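Long-range contacts in inactive poly [ADP-ribose] polymerase RCD1 (Arabidopsis thaliana, PDB 5NGO), which probably lacks poly(ADP-ribose) polymerase activity and is bound by a downy mildew effector that suppresses plant immunity: residues A[69-74]-A[114-119]; A[120-125]-A[179-184]; A[131-136]-A[161-166]. All coordinates share one frame; numbering follows the deposited sequence.

Interaction 1. Residues A[69-74]-A[114-119]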
loop_
_atom_site.group_PDB
_atom_site.type_symbol
_atom_site.label_atom_id
_atom_site.label_comp_id
_atom_site.label_asym_id
_atom_site.label_seq_id
_atom_site.Cartn_x
_atom_site.Cartn_y
_atom_site.Cartn_z
ATOM N N ALA A 69 5.529 1.511 6.998
ATOM C CA ALA A 69 6.635 0.572 7.147
ATOM C C ALA A 69 7.533 0.991 8.298
ATOM O O ALA A 69 7.168 1.851 9.094
ATOM C CB ALA A 69 7.416 0.500 5.840
ATOM N N LYS A 70 8.692 0.367 8.404
ATOM C CA LYS A 70 9.724 0.742 9.352
ATOM C C LYS A 70 11.056 0.388 8.726
ATOM O O LYS A 70 11.109 -0.478 7.838
ATOM C CB LYS A 70 9.527 0.038 10.694
ATOM C CG LYS A 70 9.316 -1.465 10.559
ATOM C CD LYS A 70 8.955 -2.072 11.886
ATOM C CE LYS A 70 8.096 -3.332 11.727
ATOM N NZ LYS A 70 7.760 -3.914 13.057
ATOM N N ARG A 71 12.130 1.022 9.190
ATOM C CA ARG A 71 13.482 0.769 8.668
ATOM C C ARG A 71 13.820 -0.740 8.615
ATOM O O ARG A 71 14.331 -1.228 7.608
ATOM C CB ARG A 71 14.530 1.530 9.479
ATOM C CG ARG A 71 15.979 1.110 9.253
ATOM C CD ARG A 71 16.966 2.182 9.704
ATOM N NE ARG A 71 17.151 2.175 11.161
ATOM C CZ ARG A 71 17.817 1.248 11.866
ATOM N NH1 ARG A 71 18.377 0.188 11.274
ATOM N NH2 ARG A 71 17.879 1.368 13.192
ATOM N N GLU A 72 13.488 -1.469 9.680
ATOM C CA GLU A 72 13.877 -2.872 9.830
ATOM C C GLU A 72 13.324 -3.848 8.769
ATOM O O GLU A 72 13.993 -4.828 8.437
ATOM C CB GLU A 72 13.545 -3.382 11.251
ATOM C CG GLU A 72 14.426 -2.799 12.369
ATOM C CD GLU A 72 13.806 -2.878 13.772
ATOM O OE1 GLU A 72 12.956 -3.772 14.012
ATOM O OE2 GLU A 72 14.176 -2.046 14.647
ATOM N N VAL A 73 12.132 -3.584 8.213
ATOM C CA VAL A 73 11.511 -4.486 7.222
ATOM C C VAL A 73 11.863 -4.185 5.752
ATOM O O VAL A 73 11.615 -5.026 4.888
ATOM C CB VAL A 73 9.963 -4.518 7.385
ATOM C CG1 VAL A 73 9.313 -3.290 6.747
ATOM C CG2 VAL A 73 9.373 -5.819 6.839
ATOM N N LEU A 74 12.442 -3.018 5.468
ATOM C CA LEU A 74 12.754 -2.599 4.089
ATOM C C LEU A 74 13.661 -3.577 3.346
ATOM O O LEU A 74 13.384 -3.939 2.204
ATOM C CB LEU A 74 13.435 -1.231 4.063
ATOM C CG LEU A 74 12.634 -0.006 4.515
ATOM C CD1 LEU A 74 13.487 1.237 4.266
ATOM C CD2 LEU A 74 11.293 0.107 3.798
ATOM N N ASP A 114 6.469 3.757 12.337
ATOM C CA ASP A 114 7.422 3.754 13.458
ATOM C C ASP A 114 8.638 4.651 13.253
ATOM O O ASP A 114 9.310 4.574 12.232
ATOM C CB ASP A 114 7.932 2.337 13.741
ATOM C CG ASP A 114 6.882 1.444 14.395
ATOM O OD1 ASP A 114 5.662 1.742 14.318
ATOM O OD2 ASP A 114 7.291 0.417 14.972
ATOM N N VAL A 115 8.915 5.479 14.246
ATOM C CA VAL A 115 10.157 6.244 14.323
ATOM C C VAL A 115 11.351 5.307 14.564
ATOM O O VAL A 115 11.267 4.397 15.373
ATOM C CB VAL A 115 10.056 7.324 15.437
ATOM C CG1 VAL A 115 11.408 7.784 15.924
ATOM C CG2 VAL A 115 9.265 8.512 14.949
ATOM N N ASP A 116 12.442 5.538 13.834
ATOM C CA ASP A 116 13.712 4.836 14.062
ATOM C C ASP A 116 14.578 5.648 15.044
ATOM O O ASP A 116 14.128 6.656 15.587
ATOM C CB ASP A 116 14.437 4.533 12.732
ATOM C CG ASP A 116 15.046 5.770 12.045
ATOM O OD1 ASP A 116 15.041 6.895 12.594
ATOM O OD2 ASP A 116 15.552 5.598 10.910
ATOM N N GLU A 117 15.821 5.221 15.246
ATOM C CA GLU A 117 16.693 5.854 16.233
ATOM C C GLU A 117 16.930 7.366 16.008
ATOM O O GLU A 117 17.228 8.084 16.960
ATOM C CB GLU A 117 18.021 5.113 16.334
ATOM C CG GLU A 117 18.851 5.111 15.060
ATOM C CD GLU A 117 20.089 4.248 15.180
ATOM O OE1 GLU A 117 20.021 3.066 14.767
ATOM O OE2 GLU A 117 21.141 4.738 15.673
ATOM N N ASN A 118 16.791 7.842 14.761
ATOM C CA ASN A 118 17.024 9.252 14.409
ATOM C C ASN A 118 15.761 10.121 14.266
ATOM O O ASN A 118 15.855 11.286 13.828
ATOM C CB ASN A 118 17.835 9.314 13.104
ATOM C CG ASN A 118 19.184 8.607 13.221
ATOM O OD1 ASN A 118 20.007 8.939 14.066
ATOM N ND2 ASN A 118 19.418 7.630 12.375
ATOM N N GLY A 119 14.591 9.586 14.611
ATOM C CA GLY A 119 13.333 10.322 14.429
ATOM C C GLY A 119 12.720 10.221 13.029
ATOM O O GLY A 119 11.755 10.912 12.748
HETATM O O HOH W 1 8.441 4.000 9.831
#
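Asp116 OD1 is the best-held polar atom of the contact, gripped by two backbone N-H groups: that of Asn118, at 2.9 Å from Asn118 N to Asp116 OD1, and that of Val120 just beyond the segment. The first bond makes an Asx turn, approaching OD1 from above the carboxylate plane, and it sits inside the type I turn from Asp116 to Gly119. CG of Asp116 lies between its own backbone N and carbonyl carbon (chi1 72°), the crowded position, which sets OD1 within reach of the Asn118 N-H. OD2 is hydrogen-bonded to Tyr122 OH in strand 121-129 and also faces Arg71, whose NE stands 3.8 Å from Asp116 OD2, a long salt bridge at the edge of the guanidinium. The Arg71 chain bends at chi3 (79°), and its NH2 reaches Glu117 OE1 at 3.2 Å in a second, closer salt bridge, the guanidinium and the Glu117 carboxylate planes 61° apart. At the other end water 1 bridges Ala69 O and Asp114 O, each 2.6 Å from its oxygen, while Lys70 CB and Asp114 CB touch at 4.1 Å. No direct hydrogen bond joins 69-74 to 114-119, so this surface contact between a short helix and a loop rests on charge and one bridging water; the positive guanidinium probably steadies the two neighbouring carboxylates in their ionised form.

Interaction 2. Residues A[120-125]-A[179-184]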
loop_
_atom_site.group_PDB
_atom_site.type_symbol
_atom_site.label_atom_id
_atom_site.label_comp_id
_atom_site.label_asym_id
_atom_site.label_seq_id
_atom_site.Cartn_x
_atom_site.Cartn_y
_atom_site.Cartn_z
ATOM N N VAL A 120 13.247 9.338 12.194
ATOM C CA VAL A 120 12.814 9.250 10.803
ATOM C C VAL A 120 11.759 8.150 10.687
ATOM O O VAL A 120 11.856 7.105 11.325
ATOM C CB VAL A 120 14.025 9.000 9.851
ATOM C CG1 VAL A 120 13.607 8.798 8.413
ATOM C CG2 VAL A 120 15.051 10.103 9.955
ATOM N N ARG A 121 10.769 8.414 9.845
ATOM C CA ARG A 121 9.663 7.508 9.563
ATOM C C ARG A 121 9.678 7.114 8.094
ATOM O O ARG A 121 10.276 7.811 7.272
ATOM C CB ARG A 121 8.344 8.200 9.890
ATOM C CG ARG A 121 8.164 8.536 11.352
ATOM C CD ARG A 121 6.944 9.427 11.521
ATOM N NE ARG A 121 6.795 9.902 12.896
ATOM C CZ ARG A 121 6.001 9.372 13.826
ATOM N NH1 ARG A 121 5.228 8.305 13.579
ATOM N NH2 ARG A 121 5.981 9.927 15.029
ATOM N N TYR A 122 9.023 6.003 7.782
ATOM C CA TYR A 122 9.097 5.383 6.462
ATOM C C TYR A 122 7.734 4.923 6.006
ATOM O O TYR A 122 7.073 4.145 6.689
ATOM C CB TYR A 122 10.026 4.173 6.477
ATOM C CG TYR A 122 11.426 4.457 6.949
ATOM C CD1 TYR A 122 11.741 4.452 8.292
ATOM C CD2 TYR A 122 12.445 4.744 6.033
ATOM C CE1 TYR A 122 13.034 4.716 8.730
ATOM C CE2 TYR A 122 13.755 4.991 6.442
ATOM C CZ TYR A 122 14.045 4.989 7.806
ATOM O OH TYR A 122 15.321 5.229 8.262
ATOM N N MET A 123 7.328 5.385 4.831
ATOM C CA MET A 123 6.066 5.004 4.207
ATOM C C MET A 123 6.369 4.516 2.779
ATOM O O MET A 123 7.117 5.186 2.045
ATOM C CB MET A 123 5.172 6.239 4.147
ATOM C CG MET A 123 3.765 5.978 3.601
ATOM S SD MET A 123 2.523 5.715 4.833
ATOM C CE MET A 123 1.932 7.387 4.989
ATOM N N VAL A 124 5.777 3.382 2.399
ATOM C CA VAL A 124 6.029 2.803 1.080
ATOM C C VAL A 124 4.853 3.122 0.151
ATOM O O VAL A 124 3.699 2.921 0.535
ATOM C CB VAL A 124 6.226 1.273 1.178
ATOM C CG1 VAL A 124 6.420 0.643 -0.183
ATOM C CG2 VAL A 124 7.418 0.947 2.048
ATOM N N LEU A 125 5.136 3.631 -1.043
ATOM C CA LEU A 125 4.117 3.783 -2.080
ATOM C C LEU A 125 4.077 2.488 -2.903
ATOM O O LEU A 125 5.095 2.075 -3.462
ATOM C CB LEU A 125 4.367 4.967 -3.009
ATOM C CG LEU A 125 3.252 5.270 -4.015
ATOM C CD1 LEU A 125 2.022 5.724 -3.285
ATOM C CD2 LEU A 125 3.626 6.367 -4.981
ATOM N N VAL A 179 9.962 4.360 -1.451
ATOM C CA VAL A 179 10.055 4.622 -0.024
ATOM C C VAL A 179 10.187 6.123 0.200
ATOM O O VAL A 179 11.073 6.767 -0.379
ATOM C CB VAL A 179 11.272 3.933 0.627
ATOM C CG1 VAL A 179 11.310 4.218 2.115
ATOM C CG2 VAL A 179 11.209 2.425 0.393
ATOM N N VAL A 180 9.318 6.673 1.051
ATOM C CA VAL A 180 9.362 8.076 1.427
ATOM C C VAL A 180 9.832 8.143 2.871
ATOM O O VAL A 180 9.185 7.568 3.754
ATOM C CB VAL A 180 7.965 8.736 1.295
ATOM C CG1 VAL A 180 8.006 10.179 1.809
ATOM C CG2 VAL A 180 7.506 8.719 -0.153
ATOM N N ARG A 181 10.960 8.826 3.092
ATOM C CA ARG A 181 11.487 9.079 4.429
ATOM C C ARG A 181 11.037 10.452 4.887
ATOM O O ARG A 181 11.216 11.430 4.166
ATOM C CB ARG A 181 13.013 9.036 4.425
ATOM C CG ARG A 181 13.570 7.672 4.105
ATOM C CD ARG A 181 15.088 7.649 4.112
ATOM N NE ARG A 181 15.540 6.371 3.570
ATOM C CZ ARG A 181 16.785 5.928 3.578
ATOM N NH1 ARG A 181 17.757 6.614 4.167
ATOM N NH2 ARG A 181 17.050 4.746 3.029
ATOM N N PHE A 182 10.483 10.526 6.099
ATOM C CA PHE A 182 9.926 11.774 6.611
ATOM C C PHE A 182 9.979 11.905 8.145
ATOM O O PHE A 182 10.367 10.970 8.849
ATOM C CB PHE A 182 8.491 11.939 6.098
ATOM C CG PHE A 182 7.510 10.963 6.693
ATOM C CD1 PHE A 182 7.430 9.660 6.224
ATOM C CD2 PHE A 182 6.651 11.353 7.711
ATOM C CE1 PHE A 182 6.533 8.760 6.757
ATOM C CE2 PHE A 182 5.737 10.455 8.252
ATOM C CZ PHE A 182 5.681 9.152 7.769
ATOM N N LYS A 183 9.602 13.089 8.632
ATOM C CA LYS A 183 9.417 13.339 10.071
ATOM C C LYS A 183 8.083 14.025 10.369
ATOM O O LYS A 183 7.514 14.655 9.500
ATOM C CB LYS A 183 10.527 14.209 10.631
ATOM C CG LYS A 183 11.920 13.656 10.448
ATOM C CD LYS A 183 12.965 14.490 11.172
ATOM C CE LYS A 183 13.998 13.575 11.825
ATOM N NZ LYS A 183 15.197 14.289 12.317
ATOM N N LEU A 184 7.636 13.876 11.616
ATOM C CA LEU A 184 6.490 14.622 12.184
ATOM C C LEU A 184 6.876 15.275 13.516
ATOM O O LEU A 184 7.861 14.884 14.130
ATOM C CB LEU A 184 5.309 13.701 12.434
ATOM C CG LEU A 184 4.775 12.863 11.282
ATOM C CD1 LEU A 184 3.718 11.889 11.823
ATOM C CD2 LEU A 184 4.189 13.713 10.148
HETATM O O HOH W 2 9.157 11.779 12.861
#
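This is an antiparallel strand pairing within the central mixed sheet of the PARP catalytic fold, where strand 121-129 lies between strands 174-182 and 62-68. Strands 121-125 and 179-182 run at 155° to each other, and two hydrogen-bonded pairs, Arg121 with Phe182 and Met123 with Val180, alternate with the non-hydrogen-bonded pairs Tyr122 with Arg181 and Val124 with Val179. Each hydrogen-bonded pair is closed by two bonds. The straightest runs from Val180 N to Met123 O (2.8 Å, 171° at the hydrogen), nearly along the C=O axis, whereas Phe182 N comes to Arg121 O from above the carbonyl plane.

On the sheet face that carries Arg121, Met123, Val180 and Phe182, CG of Phe182 takes the crowded position between backbone N and carbonyl carbon (chi1 69°), which swings the ring across to the neighbouring strand. Arg121 CB sits over its face, 3.7 Å from the ring centroid, in a CH-pi contact, and Met123 CB packs at 3.9 Å from Phe182 CE1. Helix 9-19 covers this face, its Phe16 meeting the Phe182 ring. On the other face Tyr122 and Arg181 lie side by side, pointing the same way, with Tyr122 CE2 3.6 Å from Arg181 CG; Val179 CG1 meets the edge of the tyrosine ring. Beyond the paired residues, Leu184 CD1 covers one face of the Arg121 guanidinium, and water 2, in the guanidinium plane, accepts from Arg121 NE at 3.0 Å and from Leu184 N at 2.9 Å.

Interaction 3. Residues A[131-136]-A[161-166]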
loop_
_atom_site.group_PDB
_atom_site.type_symbol
_atom_site.label_atom_id
_atom_site.label_comp_id
_atom_site.label_asym_id
_atom_site.label_seq_id
_atom_site.Cartn_x
_atom_site.Cartn_y
_atom_site.Cartn_z
ATOM N N GLY A 131 -8.794 -4.531 -8.721
ATOM C CA GLY A 131 -9.783 -5.260 -9.513
ATOM C C GLY A 131 -11.193 -4.760 -9.288
ATOM O O GLY A 131 -11.415 -3.556 -9.173
ATOM N N ASN A 132 -12.136 -5.702 -9.201
ATOM C CA ASN A 132 -13.516 -5.409 -8.806
ATOM C C ASN A 132 -13.588 -5.215 -7.316
ATOM O O ASN A 132 -13.569 -6.189 -6.551
ATOM C CB ASN A 132 -14.457 -6.549 -9.189
ATOM C CG ASN A 132 -14.809 -6.521 -10.634
ATOM O OD1 ASN A 132 -14.708 -7.505 -11.308
ATOM N ND2 ASN A 132 -15.274 -5.374 -11.102
ATOM N N MET A 133 -13.715 -3.961 -6.894
ATOM C CA MET A 133 -13.626 -3.622 -5.481
ATOM C C MET A 133 -14.886 -3.994 -4.713
ATOM O O MET A 133 -15.986 -3.669 -5.142
ATOM C CB MET A 133 -13.354 -2.121 -5.315
ATOM C CG MET A 133 -12.061 -1.684 -5.945
ATOM S SD MET A 133 -11.637 0.015 -5.640
ATOM C CE MET A 133 -11.270 0.008 -3.958
ATOM N N GLU A 134 -14.709 -4.677 -3.582
ATOM C CA GLU A 134 -15.803 -4.946 -2.654
ATOM C C GLU A 134 -15.909 -3.783 -1.661
ATOM O O GLU A 134 -14.936 -3.429 -0.994
ATOM C CB GLU A 134 -15.528 -6.237 -1.885
ATOM C CG GLU A 134 -16.667 -6.710 -1.012
ATOM C CD GLU A 134 -16.372 -7.999 -0.253
ATOM O OE1 GLU A 134 -17.084 -8.276 0.736
ATOM O OE2 GLU A 134 -15.420 -8.732 -0.606
ATOM N N LEU A 135 -17.102 -3.194 -1.566
ATOM C CA LEU A 135 -17.423 -2.248 -0.495
ATOM C C LEU A 135 -17.566 -3.064 0.788
ATOM O O LEU A 135 -18.432 -3.949 0.837
ATOM C CB LEU A 135 -18.720 -1.485 -0.806
ATOM C CG LEU A 135 -19.273 -0.407 0.156
ATOM C CD1 LEU A 135 -18.149 0.421 0.790
ATOM C CD2 LEU A 135 -20.355 0.458 -0.513
ATOM N N LEU A 136 -16.715 -2.813 1.776
ATOM C CA LEU A 136 -16.695 -3.628 2.981
ATOM C C LEU A 136 -17.741 -3.226 4.018
ATOM O O LEU A 136 -17.828 -2.061 4.422
ATOM C CB LEU A 136 -15.309 -3.618 3.633
ATOM C CG LEU A 136 -14.226 -4.644 3.249
ATOM C CD1 LEU A 136 -14.366 -5.279 1.877
ATOM C CD2 LEU A 136 -12.826 -4.071 3.410
ATOM N N LYS A 161 -10.583 5.706 1.475
ATOM C CA LYS A 161 -9.539 5.990 2.444
ATOM C C LYS A 161 -8.664 4.783 2.763
ATOM O O LYS A 161 -7.471 4.964 2.996
ATOM C CB LYS A 161 -10.151 6.545 3.736
ATOM C CG LYS A 161 -10.624 7.977 3.592
ATOM C CD LYS A 161 -10.631 8.696 4.957
ATOM C CE LYS A 161 -11.295 10.054 4.877
ATOM N NZ LYS A 161 -12.748 10.000 4.587
ATOM N N ASN A 162 -9.235 3.579 2.768
ATOM C CA ASN A 162 -8.518 2.370 3.141
ATOM C C ASN A 162 -8.809 1.274 2.128
ATOM O O ASN A 162 -9.957 1.062 1.754
ATOM C CB ASN A 162 -8.938 1.886 4.530
ATOM C CG ASN A 162 -8.719 2.921 5.600
ATOM O OD1 ASN A 162 -7.716 2.875 6.317
ATOM N ND2 ASN A 162 -9.648 3.877 5.707
ATOM N N TYR A 163 -7.744 0.577 1.725
ATOM C CA TYR A 163 -7.866 -0.646 0.953
ATOM C C TYR A 163 -7.437 -1.810 1.823
ATOM O O TYR A 163 -6.536 -1.665 2.658
ATOM C CB TYR A 163 -6.958 -0.603 -0.257
ATOM C CG TYR A 163 -7.180 0.547 -1.214
ATOM C CD1 TYR A 163 -8.402 0.763 -1.807
ATOM C CD2 TYR A 163 -6.130 1.392 -1.556
ATOM C CE1 TYR A 163 -8.612 1.860 -2.649
ATOM C CE2 TYR A 163 -6.300 2.438 -2.422
ATOM C CZ TYR A 163 -7.552 2.664 -2.985
ATOM O OH TYR A 163 -7.698 3.690 -3.876
ATOM N N ILE A 164 -8.115 -2.944 1.654
ATOM C CA ILE A 164 -7.740 -4.191 2.318
ATOM C C ILE A 164 -7.407 -5.151 1.197
ATOM O O ILE A 164 -8.256 -5.427 0.352
ATOM C CB ILE A 164 -8.903 -4.790 3.139
ATOM C CG1 ILE A 164 -9.440 -3.796 4.169
ATOM C CG2 ILE A 164 -8.464 -6.074 3.834
ATOM C CD1 ILE A 164 -8.544 -3.598 5.367
ATOM N N VAL A 165 -6.167 -5.632 1.167
ATOM C CA VAL A 165 -5.767 -6.691 0.247
ATOM C C VAL A 165 -5.710 -7.976 1.062
ATOM O O VAL A 165 -5.002 -8.042 2.082
ATOM C CB VAL A 165 -4.412 -6.388 -0.403
ATOM C CG1 VAL A 165 -3.919 -7.570 -1.211
ATOM C CG2 VAL A 165 -4.518 -5.143 -1.261
ATOM N N TRP A 166 -6.458 -8.993 0.619
ATOM C CA TRP A 166 -6.563 -10.268 1.381
ATOM C C TRP A 166 -5.228 -11.010 1.371
ATOM O O TRP A 166 -4.443 -10.865 0.440
ATOM C CB TRP A 166 -7.666 -11.169 0.824
ATOM C CG TRP A 166 -8.958 -10.445 0.671
ATOM C CD1 TRP A 166 -9.604 -10.137 -0.501
ATOM C CD2 TRP A 166 -9.728 -9.857 1.723
ATOM N NE1 TRP A 166 -10.742 -9.427 -0.232
ATOM C CE2 TRP A 166 -10.838 -9.234 1.123
ATOM C CE3 TRP A 166 -9.587 -9.806 3.116
ATOM C CZ2 TRP A 166 -11.819 -8.579 1.872
ATOM C CZ3 TRP A 166 -10.551 -9.156 3.862
ATOM C CH2 TRP A 166 -11.660 -8.549 3.239
#
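The touching parts of 131-136 and 161-166 run at 90° to each other, and their backbones stay well apart, the nearest CA atoms, those of Leu136 and Ile164, being 9.0 Å from each other, so that side chains alone bridge them without a hydrogen bond. Leu136 does most of the work, sending its two methyl branches to different partners. Its CD2 presses on Ile164 CG1 at 3.5 Å, the two side chains crossing obliquely, while CD1 meets Trp166 CZ2 tip to tip at 4.2 Å. Within 161-166, Ile164 CG2 lies over one face of the Trp166 indole, offset toward the rim, so leucine, isoleucine and tryptophan form one apolar cluster. A second point of contact is made by Met133: its chain is extended through chi2 and bent at chi3 (69°), which brings CE obliquely to the Tyr163 ring, 3.5 Å from Tyr163 CE1. Glu134 is buried beside the indole, its OE2 4.4 Å from Trp166 CZ2, but OE2 is satisfied by the backbone N of Gly146 and OE1 by Gln142 NE2. Strand 134-135 is an outermost strand of the mixed sheet within this chain, so the contact reaches from the sheet's edge across strand 153-154, whose Val154 touches both Met133 and Tyr163, to strand 162-165; from the latter's other neighbour, strand 98-102, His99 packs on Ile164 and Ala102 on Tyr163.

Interactions 1 and 2 are neighbours, their centres about 8 Å apart, and they touch through Tyr122, whose backbone O lies 3.1 Å from Ala69 N in a probable hydrogen bond. Interaction 3 stands across the centre of the chain, its centre about 24 Å from that of interaction 2, yet both belong to the same sheet, and 131-136 with 161-166 is nested in the sequence between the strands of interaction 2. Chemistry follows place: charges and a water at the surface in interaction 1, backbone hydrogen bonds with mixed side chains in the partly buried interaction 2, and mainly apolar contacts, with no hydrogen bond, across the buried interaction 3.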